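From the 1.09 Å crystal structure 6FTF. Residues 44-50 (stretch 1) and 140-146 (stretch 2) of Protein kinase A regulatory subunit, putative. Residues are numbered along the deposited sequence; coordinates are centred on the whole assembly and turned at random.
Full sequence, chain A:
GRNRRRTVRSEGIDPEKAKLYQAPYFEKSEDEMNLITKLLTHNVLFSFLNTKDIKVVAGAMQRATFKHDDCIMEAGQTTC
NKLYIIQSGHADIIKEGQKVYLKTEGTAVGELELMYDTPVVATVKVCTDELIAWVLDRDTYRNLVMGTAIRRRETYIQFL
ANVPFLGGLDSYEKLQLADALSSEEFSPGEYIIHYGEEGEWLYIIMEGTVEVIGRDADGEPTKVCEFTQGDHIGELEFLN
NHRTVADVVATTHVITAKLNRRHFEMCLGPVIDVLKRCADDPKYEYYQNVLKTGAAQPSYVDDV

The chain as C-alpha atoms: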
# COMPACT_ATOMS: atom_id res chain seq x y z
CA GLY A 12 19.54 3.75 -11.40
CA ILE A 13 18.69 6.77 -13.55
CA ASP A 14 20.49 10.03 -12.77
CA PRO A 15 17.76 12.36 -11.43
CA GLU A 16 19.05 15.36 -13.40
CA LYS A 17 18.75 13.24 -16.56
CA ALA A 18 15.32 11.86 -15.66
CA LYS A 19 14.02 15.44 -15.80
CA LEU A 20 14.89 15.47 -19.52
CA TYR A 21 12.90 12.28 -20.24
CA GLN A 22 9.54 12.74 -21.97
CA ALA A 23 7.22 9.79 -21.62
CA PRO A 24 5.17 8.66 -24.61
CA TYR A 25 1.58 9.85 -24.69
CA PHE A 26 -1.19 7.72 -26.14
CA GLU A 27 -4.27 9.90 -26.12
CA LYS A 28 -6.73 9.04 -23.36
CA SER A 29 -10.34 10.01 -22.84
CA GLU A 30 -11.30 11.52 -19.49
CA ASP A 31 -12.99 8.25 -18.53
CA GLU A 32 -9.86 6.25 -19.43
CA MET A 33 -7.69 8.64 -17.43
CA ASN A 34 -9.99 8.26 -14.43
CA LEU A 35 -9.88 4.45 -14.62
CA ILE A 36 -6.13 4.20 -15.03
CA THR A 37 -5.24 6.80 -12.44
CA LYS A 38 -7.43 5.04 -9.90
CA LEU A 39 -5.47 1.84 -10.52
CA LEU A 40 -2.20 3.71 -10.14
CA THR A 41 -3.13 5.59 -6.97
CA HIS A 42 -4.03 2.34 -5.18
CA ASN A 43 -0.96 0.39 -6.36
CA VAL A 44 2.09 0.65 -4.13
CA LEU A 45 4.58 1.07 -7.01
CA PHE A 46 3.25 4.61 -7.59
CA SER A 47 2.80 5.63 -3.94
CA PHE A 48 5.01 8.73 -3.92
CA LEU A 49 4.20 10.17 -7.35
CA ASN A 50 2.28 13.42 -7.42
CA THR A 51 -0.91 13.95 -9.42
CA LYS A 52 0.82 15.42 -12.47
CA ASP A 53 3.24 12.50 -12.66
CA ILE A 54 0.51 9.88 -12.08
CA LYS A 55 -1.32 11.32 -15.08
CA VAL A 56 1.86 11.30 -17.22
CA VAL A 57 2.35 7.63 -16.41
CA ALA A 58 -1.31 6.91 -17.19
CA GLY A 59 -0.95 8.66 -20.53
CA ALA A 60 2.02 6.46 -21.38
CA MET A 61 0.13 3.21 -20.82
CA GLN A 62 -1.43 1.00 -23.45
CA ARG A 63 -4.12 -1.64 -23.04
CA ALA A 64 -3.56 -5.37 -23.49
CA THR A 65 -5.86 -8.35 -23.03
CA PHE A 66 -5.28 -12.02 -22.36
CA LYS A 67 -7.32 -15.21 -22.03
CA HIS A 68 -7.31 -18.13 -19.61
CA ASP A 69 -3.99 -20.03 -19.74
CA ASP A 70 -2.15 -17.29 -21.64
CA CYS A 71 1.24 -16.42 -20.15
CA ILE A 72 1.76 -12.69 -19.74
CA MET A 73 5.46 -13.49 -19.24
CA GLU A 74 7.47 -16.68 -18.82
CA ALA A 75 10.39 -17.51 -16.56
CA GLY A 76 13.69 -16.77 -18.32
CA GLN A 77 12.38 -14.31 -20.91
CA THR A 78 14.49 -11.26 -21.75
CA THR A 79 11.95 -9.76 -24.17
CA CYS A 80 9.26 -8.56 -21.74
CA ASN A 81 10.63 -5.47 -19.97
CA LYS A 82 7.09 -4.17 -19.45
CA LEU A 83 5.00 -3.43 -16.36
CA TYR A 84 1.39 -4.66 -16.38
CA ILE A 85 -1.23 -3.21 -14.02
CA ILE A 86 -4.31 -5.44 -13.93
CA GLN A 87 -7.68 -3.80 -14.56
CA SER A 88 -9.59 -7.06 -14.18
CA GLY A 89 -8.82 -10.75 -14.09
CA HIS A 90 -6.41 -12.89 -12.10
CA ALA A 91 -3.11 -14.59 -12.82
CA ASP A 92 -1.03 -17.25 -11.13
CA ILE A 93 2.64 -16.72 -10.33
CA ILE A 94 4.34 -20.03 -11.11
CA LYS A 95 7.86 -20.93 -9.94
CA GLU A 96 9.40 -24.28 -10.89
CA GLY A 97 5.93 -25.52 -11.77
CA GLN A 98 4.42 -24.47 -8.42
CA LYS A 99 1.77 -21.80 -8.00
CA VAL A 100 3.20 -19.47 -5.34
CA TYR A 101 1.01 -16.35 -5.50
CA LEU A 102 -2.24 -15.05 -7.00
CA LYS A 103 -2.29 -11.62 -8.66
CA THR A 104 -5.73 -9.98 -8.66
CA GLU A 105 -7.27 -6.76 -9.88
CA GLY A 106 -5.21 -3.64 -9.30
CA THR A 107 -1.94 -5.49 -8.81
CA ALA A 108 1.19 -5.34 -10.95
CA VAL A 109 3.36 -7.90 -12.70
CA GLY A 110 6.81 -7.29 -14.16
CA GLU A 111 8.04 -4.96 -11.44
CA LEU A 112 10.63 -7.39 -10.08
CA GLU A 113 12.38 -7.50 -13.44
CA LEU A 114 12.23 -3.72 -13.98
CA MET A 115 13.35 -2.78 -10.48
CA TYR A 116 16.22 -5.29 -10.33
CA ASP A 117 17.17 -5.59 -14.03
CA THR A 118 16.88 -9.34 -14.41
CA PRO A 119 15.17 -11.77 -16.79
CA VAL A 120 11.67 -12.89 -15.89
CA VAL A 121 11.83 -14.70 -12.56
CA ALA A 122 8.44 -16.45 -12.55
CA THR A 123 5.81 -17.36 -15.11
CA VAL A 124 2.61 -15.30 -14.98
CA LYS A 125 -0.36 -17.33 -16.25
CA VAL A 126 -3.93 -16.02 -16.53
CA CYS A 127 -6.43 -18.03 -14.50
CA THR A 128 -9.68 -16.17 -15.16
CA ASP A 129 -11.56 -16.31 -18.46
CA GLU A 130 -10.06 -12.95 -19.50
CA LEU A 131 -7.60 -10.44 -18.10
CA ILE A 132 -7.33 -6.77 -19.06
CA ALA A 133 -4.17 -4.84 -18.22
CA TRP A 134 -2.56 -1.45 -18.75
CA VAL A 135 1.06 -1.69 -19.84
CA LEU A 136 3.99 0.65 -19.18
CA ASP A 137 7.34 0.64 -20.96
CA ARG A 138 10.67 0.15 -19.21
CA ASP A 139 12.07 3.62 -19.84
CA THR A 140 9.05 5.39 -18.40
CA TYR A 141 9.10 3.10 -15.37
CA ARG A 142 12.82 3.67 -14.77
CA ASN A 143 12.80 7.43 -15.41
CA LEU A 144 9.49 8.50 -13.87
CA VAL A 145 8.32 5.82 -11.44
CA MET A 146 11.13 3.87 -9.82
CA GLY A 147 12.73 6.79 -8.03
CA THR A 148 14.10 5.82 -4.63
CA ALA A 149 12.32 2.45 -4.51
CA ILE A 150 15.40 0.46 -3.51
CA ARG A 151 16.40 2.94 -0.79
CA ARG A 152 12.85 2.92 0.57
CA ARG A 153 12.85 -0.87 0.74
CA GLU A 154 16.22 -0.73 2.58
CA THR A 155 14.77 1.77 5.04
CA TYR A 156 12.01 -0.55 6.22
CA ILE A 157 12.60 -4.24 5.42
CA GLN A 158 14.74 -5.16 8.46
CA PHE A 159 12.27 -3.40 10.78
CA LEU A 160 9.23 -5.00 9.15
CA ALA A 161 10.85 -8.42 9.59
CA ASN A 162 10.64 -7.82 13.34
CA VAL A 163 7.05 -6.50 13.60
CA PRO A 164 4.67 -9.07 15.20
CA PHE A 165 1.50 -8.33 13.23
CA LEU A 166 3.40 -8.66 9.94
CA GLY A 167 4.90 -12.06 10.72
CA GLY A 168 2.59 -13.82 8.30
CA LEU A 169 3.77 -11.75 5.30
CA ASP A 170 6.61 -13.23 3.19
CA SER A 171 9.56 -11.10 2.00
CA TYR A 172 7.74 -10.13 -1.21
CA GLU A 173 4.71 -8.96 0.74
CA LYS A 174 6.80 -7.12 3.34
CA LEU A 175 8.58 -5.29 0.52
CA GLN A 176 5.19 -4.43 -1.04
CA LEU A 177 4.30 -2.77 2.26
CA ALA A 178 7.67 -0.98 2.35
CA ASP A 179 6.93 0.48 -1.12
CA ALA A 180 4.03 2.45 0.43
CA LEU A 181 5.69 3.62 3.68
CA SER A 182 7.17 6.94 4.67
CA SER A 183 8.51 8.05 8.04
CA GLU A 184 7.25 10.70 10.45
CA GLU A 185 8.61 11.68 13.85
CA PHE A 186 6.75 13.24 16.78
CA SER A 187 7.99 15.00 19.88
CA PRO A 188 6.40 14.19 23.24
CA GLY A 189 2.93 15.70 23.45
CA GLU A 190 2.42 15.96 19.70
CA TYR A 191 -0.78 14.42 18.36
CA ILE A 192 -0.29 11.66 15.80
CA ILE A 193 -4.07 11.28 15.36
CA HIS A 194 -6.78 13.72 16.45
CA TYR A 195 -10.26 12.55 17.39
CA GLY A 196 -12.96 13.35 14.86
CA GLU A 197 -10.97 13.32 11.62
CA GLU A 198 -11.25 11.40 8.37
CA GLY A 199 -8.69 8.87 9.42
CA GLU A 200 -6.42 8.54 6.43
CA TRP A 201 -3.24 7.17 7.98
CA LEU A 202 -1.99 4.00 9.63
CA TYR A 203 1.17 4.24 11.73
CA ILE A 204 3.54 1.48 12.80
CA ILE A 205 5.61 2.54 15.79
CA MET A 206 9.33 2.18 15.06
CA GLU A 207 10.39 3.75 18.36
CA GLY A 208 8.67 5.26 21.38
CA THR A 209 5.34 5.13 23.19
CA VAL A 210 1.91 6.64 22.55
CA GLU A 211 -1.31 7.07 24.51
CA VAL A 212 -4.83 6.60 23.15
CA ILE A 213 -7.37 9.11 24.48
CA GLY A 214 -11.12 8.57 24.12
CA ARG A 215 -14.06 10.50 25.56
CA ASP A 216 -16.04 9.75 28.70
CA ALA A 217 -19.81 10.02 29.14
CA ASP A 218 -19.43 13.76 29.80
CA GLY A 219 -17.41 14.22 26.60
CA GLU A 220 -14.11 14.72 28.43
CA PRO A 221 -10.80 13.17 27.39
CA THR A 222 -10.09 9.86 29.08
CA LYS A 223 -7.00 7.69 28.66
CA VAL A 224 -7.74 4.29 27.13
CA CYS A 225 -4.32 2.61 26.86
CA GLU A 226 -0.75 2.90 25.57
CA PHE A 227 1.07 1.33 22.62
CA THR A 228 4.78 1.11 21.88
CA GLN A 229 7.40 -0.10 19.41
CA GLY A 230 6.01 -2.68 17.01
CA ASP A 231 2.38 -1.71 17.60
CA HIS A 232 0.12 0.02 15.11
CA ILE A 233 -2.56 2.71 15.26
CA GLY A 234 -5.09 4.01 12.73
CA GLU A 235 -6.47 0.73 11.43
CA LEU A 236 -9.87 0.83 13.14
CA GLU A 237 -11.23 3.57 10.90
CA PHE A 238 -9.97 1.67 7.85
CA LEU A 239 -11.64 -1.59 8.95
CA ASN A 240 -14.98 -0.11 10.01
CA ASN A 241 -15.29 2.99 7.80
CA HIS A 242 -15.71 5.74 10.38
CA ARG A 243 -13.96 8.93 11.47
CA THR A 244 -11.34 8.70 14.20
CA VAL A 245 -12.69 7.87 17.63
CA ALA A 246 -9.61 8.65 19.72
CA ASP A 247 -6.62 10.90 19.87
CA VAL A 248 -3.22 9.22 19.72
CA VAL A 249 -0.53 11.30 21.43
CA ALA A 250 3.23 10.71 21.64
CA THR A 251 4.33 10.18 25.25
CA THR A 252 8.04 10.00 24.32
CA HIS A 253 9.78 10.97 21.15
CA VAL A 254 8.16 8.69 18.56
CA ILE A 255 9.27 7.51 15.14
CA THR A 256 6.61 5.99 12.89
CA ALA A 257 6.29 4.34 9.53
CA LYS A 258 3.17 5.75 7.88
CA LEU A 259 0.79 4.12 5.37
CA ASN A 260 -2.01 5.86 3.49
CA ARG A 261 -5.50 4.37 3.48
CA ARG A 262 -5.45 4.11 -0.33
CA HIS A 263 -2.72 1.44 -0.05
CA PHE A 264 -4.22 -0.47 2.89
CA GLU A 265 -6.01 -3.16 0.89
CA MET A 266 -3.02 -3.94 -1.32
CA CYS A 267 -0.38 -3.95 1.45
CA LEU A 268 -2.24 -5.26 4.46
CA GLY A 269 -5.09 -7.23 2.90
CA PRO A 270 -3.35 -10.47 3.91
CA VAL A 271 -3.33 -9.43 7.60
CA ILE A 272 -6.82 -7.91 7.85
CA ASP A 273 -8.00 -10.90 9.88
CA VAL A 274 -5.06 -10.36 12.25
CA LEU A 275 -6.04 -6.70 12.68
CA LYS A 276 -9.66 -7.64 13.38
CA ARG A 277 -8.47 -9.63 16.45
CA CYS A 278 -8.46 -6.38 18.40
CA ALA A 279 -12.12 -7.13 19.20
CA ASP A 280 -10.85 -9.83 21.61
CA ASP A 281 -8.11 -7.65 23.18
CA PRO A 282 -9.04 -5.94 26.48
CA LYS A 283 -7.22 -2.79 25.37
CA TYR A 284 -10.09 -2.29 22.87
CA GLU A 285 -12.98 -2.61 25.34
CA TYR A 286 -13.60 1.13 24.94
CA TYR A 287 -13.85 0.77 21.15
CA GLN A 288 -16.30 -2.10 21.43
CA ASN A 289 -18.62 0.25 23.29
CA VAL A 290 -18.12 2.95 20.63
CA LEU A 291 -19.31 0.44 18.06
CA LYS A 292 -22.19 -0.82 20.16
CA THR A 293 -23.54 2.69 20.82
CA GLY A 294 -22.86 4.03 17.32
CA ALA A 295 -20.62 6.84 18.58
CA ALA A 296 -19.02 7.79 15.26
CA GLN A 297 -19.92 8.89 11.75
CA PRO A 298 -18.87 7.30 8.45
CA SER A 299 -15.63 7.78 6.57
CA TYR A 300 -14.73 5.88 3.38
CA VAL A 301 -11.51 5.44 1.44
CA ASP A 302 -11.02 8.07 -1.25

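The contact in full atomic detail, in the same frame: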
# COMPACT_ATOMS: atom_id res chain seq x y z
N VAL A 44 0.97 0.15 -4.92
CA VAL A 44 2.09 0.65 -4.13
C VAL A 44 3.28 1.11 -4.96
O VAL A 44 4.11 1.88 -4.45
CB VAL A 44 2.56 -0.37 -3.09
CG1 VAL A 44 1.42 -0.78 -2.18
CG2 VAL A 44 3.24 -1.57 -3.76
N LEU A 45 3.42 0.66 -6.21
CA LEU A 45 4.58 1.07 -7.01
C LEU A 45 4.56 2.55 -7.35
O LEU A 45 5.60 3.09 -7.75
CB LEU A 45 4.62 0.28 -8.31
CG LEU A 45 4.87 -1.21 -8.17
CD1 LEU A 45 4.64 -1.93 -9.48
CD2 LEU A 45 6.28 -1.49 -7.65
N PHE A 46 3.41 3.21 -7.21
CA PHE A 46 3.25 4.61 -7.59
C PHE A 46 2.99 5.51 -6.38
O PHE A 46 2.61 6.67 -6.55
CB PHE A 46 2.12 4.73 -8.62
CG PHE A 46 2.26 3.76 -9.76
CD1 PHE A 46 3.01 4.07 -10.88
CD2 PHE A 46 1.68 2.52 -9.68
CE1 PHE A 46 3.15 3.15 -11.90
CE2 PHE A 46 1.82 1.60 -10.69
CZ PHE A 46 2.56 1.91 -11.79
N SER A 47 3.25 5.01 -5.18
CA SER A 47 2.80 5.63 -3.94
C SER A 47 3.23 7.08 -3.79
O SER A 47 2.49 7.88 -3.21
CB SER A 47 3.32 4.86 -2.73
OG SER A 47 2.79 3.57 -2.67
N PHE A 48 4.46 7.41 -4.19
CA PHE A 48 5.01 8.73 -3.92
C PHE A 48 5.08 9.62 -5.16
O PHE A 48 5.73 10.66 -5.13
CB PHE A 48 6.31 8.61 -3.12
CG PHE A 48 6.08 7.97 -1.77
CD1 PHE A 48 5.53 8.73 -0.73
CD2 PHE A 48 6.27 6.61 -1.56
CE1 PHE A 48 5.22 8.15 0.48
CE2 PHE A 48 5.97 6.03 -0.35
CZ PHE A 48 5.44 6.79 0.68
N LEU A 49 4.36 9.28 -6.22
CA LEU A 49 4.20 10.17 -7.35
C LEU A 49 3.10 11.18 -7.08
O LEU A 49 2.04 10.84 -6.54
CB LEU A 49 3.85 9.37 -8.60
CG LEU A 49 4.91 8.42 -9.13
CD1 LEU A 49 4.47 7.89 -10.49
CD2 LEU A 49 6.28 9.06 -9.23
N ASN A 50 3.31 12.40 -7.53
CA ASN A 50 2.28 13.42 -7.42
C ASN A 50 1.26 13.28 -8.56
O ASN A 50 1.41 12.46 -9.47
CB ASN A 50 2.90 14.82 -7.37
CG ASN A 50 3.67 15.20 -8.63
OD1 ASN A 50 3.29 14.85 -9.75
ND2 ASN A 50 4.73 15.98 -8.46
N THR A 140 9.89 4.54 -19.22
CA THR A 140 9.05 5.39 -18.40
C THR A 140 9.07 4.91 -16.95
O THR A 140 9.12 5.73 -16.03
CB THR A 140 7.62 5.46 -18.94
OG1 THR A 140 7.66 5.92 -20.29
CG2 THR A 140 6.79 6.41 -18.13
N TYR A 141 9.00 3.60 -16.73
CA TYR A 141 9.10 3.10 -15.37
C TYR A 141 10.41 3.56 -14.72
O TYR A 141 10.41 4.10 -13.61
CB TYR A 141 8.98 1.57 -15.31
CG TYR A 141 9.14 1.11 -13.88
CD1 TYR A 141 8.11 1.28 -12.95
CD2 TYR A 141 10.35 0.63 -13.42
CE1 TYR A 141 8.29 0.93 -11.61
CE2 TYR A 141 10.54 0.29 -12.09
CZ TYR A 141 9.51 0.44 -11.20
OH TYR A 141 9.72 0.12 -9.87
N ARG A 142 11.54 3.37 -15.41
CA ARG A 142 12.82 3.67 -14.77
C ARG A 142 13.03 5.16 -14.57
O ARG A 142 13.65 5.57 -13.58
CB ARG A 142 13.98 3.08 -15.57
CG ARG A 142 13.95 1.56 -15.59
CD ARG A 142 15.16 0.93 -16.23
NE ARG A 142 16.37 1.13 -15.43
CZ ARG A 142 17.44 1.83 -15.81
NH1 ARG A 142 17.49 2.41 -17.00
NH2 ARG A 142 18.48 1.94 -14.99
N ASN A 143 12.55 5.99 -15.50
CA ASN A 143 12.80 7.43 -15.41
C ASN A 143 11.81 8.14 -14.52
O ASN A 143 12.19 9.08 -13.81
CB ASN A 143 12.76 8.06 -16.80
CG ASN A 143 14.05 7.92 -17.52
OD1 ASN A 143 14.95 8.76 -17.36
ND2 ASN A 143 14.17 6.88 -18.31
N LEU A 144 10.54 7.74 -14.55
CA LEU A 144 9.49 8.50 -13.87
C LEU A 144 8.91 7.83 -12.65
O LEU A 144 8.33 8.54 -11.80
CB LEU A 144 8.35 8.80 -14.84
CG LEU A 144 8.70 9.57 -16.11
CD1 LEU A 144 7.41 9.92 -16.81
CD2 LEU A 144 9.50 10.83 -15.81
N VAL A 145 8.99 6.52 -12.52
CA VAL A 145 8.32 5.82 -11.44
C VAL A 145 9.29 5.34 -10.37
O VAL A 145 9.08 5.57 -9.18
CB VAL A 145 7.49 4.64 -11.98
CG1 VAL A 145 6.77 3.93 -10.82
CG2 VAL A 145 6.50 5.13 -13.01
N MET A 146 10.35 4.65 -10.78
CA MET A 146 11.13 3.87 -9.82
C MET A 146 11.69 4.74 -8.70
O MET A 146 11.62 4.38 -7.52
CB MET A 146 12.24 3.14 -10.55
CG MET A 146 13.07 2.32 -9.63
SD MET A 146 14.12 1.21 -10.55
CE MET A 146 15.15 0.57 -9.23
O HOH W 1 8.18 1.62 -8.11
O HOH W 2 6.90 5.45 -7.65

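The contact between residues 44-50 and 140-146 is small, burying 233 Å² summed over both sides, and residues that touch are at least 95 apart in sequence. No direct hydrogen bond crosses it; apolar packing and two bridging waters hold the segments against each other.

Val-145 is the centre of the apolar packing. It gives up 70 Å² to the other stretch, more than any other residue here, and its CA lies 6.5 Å from the CA of Phe-46, the closest pair of CA atoms across the contact. Val-145 packs on both Phe-46 and Leu-49: its CG1 lies 3.8 Å from CD1 of Phe-46, approaching the ring obliquely, and its CG2 lies 4.3 Å from CD1 of Leu-49. The CA-to-CB bond of Phe-46 points sideways, but the m rotamer brings the end of its ring nearer to the helical segment. The CA-to-CB bond of Leu-49, by contrast, points toward that segment.

Methyl groups also pack against oxygens. CD2 of Leu-49 lies 3.3 Å from O of Leu-144, and CG1 of Val-145 lies 3.4 Å from O of Leu-45. These are close van der Waals contacts, and neither supplies the oxygen with a hydrogen-bond donor. Leu-45 adds a marginal van der Waals contact, its CD2 standing 4.4 Å from OH of Tyr-141, whose side chain starts sideways and ends nearer.

Water supplies the polar link. Water 1 donates to O of Leu-45 at 3.0 Å and is hydrogen-bonded to OH of Tyr-141 at 2.8 Å, so the tyrosine hydroxyl reaches the opposing backbone through a solvent molecule. Water 2 lies 2.7 Å from O of Leu-45 and 2.7 Å from O of Val-145, joining two carbonyls that could not hydrogen-bond to each other directly. O of Leu-45 thus takes part in both bridges.

Local hydrogen bonds shape the two surfaces. A type I turn from Phe-46 to Leu-49 is closed by N of Leu-49 donating to O of Phe-46 at 3.2 Å, and both side chains lie beside Val-145. Within the turn, OG of Ser-47 donates back to O of Val-44 at 2.8 Å, reinforcing a weak bond from N of Ser-47 to the same oxygen at 3.3 Å. On the other side the helix widens into a pi-type turn: O of Tyr-141 accepts from N of Val-145 at 3.0 Å and from N of Met-146 at 2.9 Å. The CA-to-CB bond of Met-146 points away, and the residue takes no part in the contact.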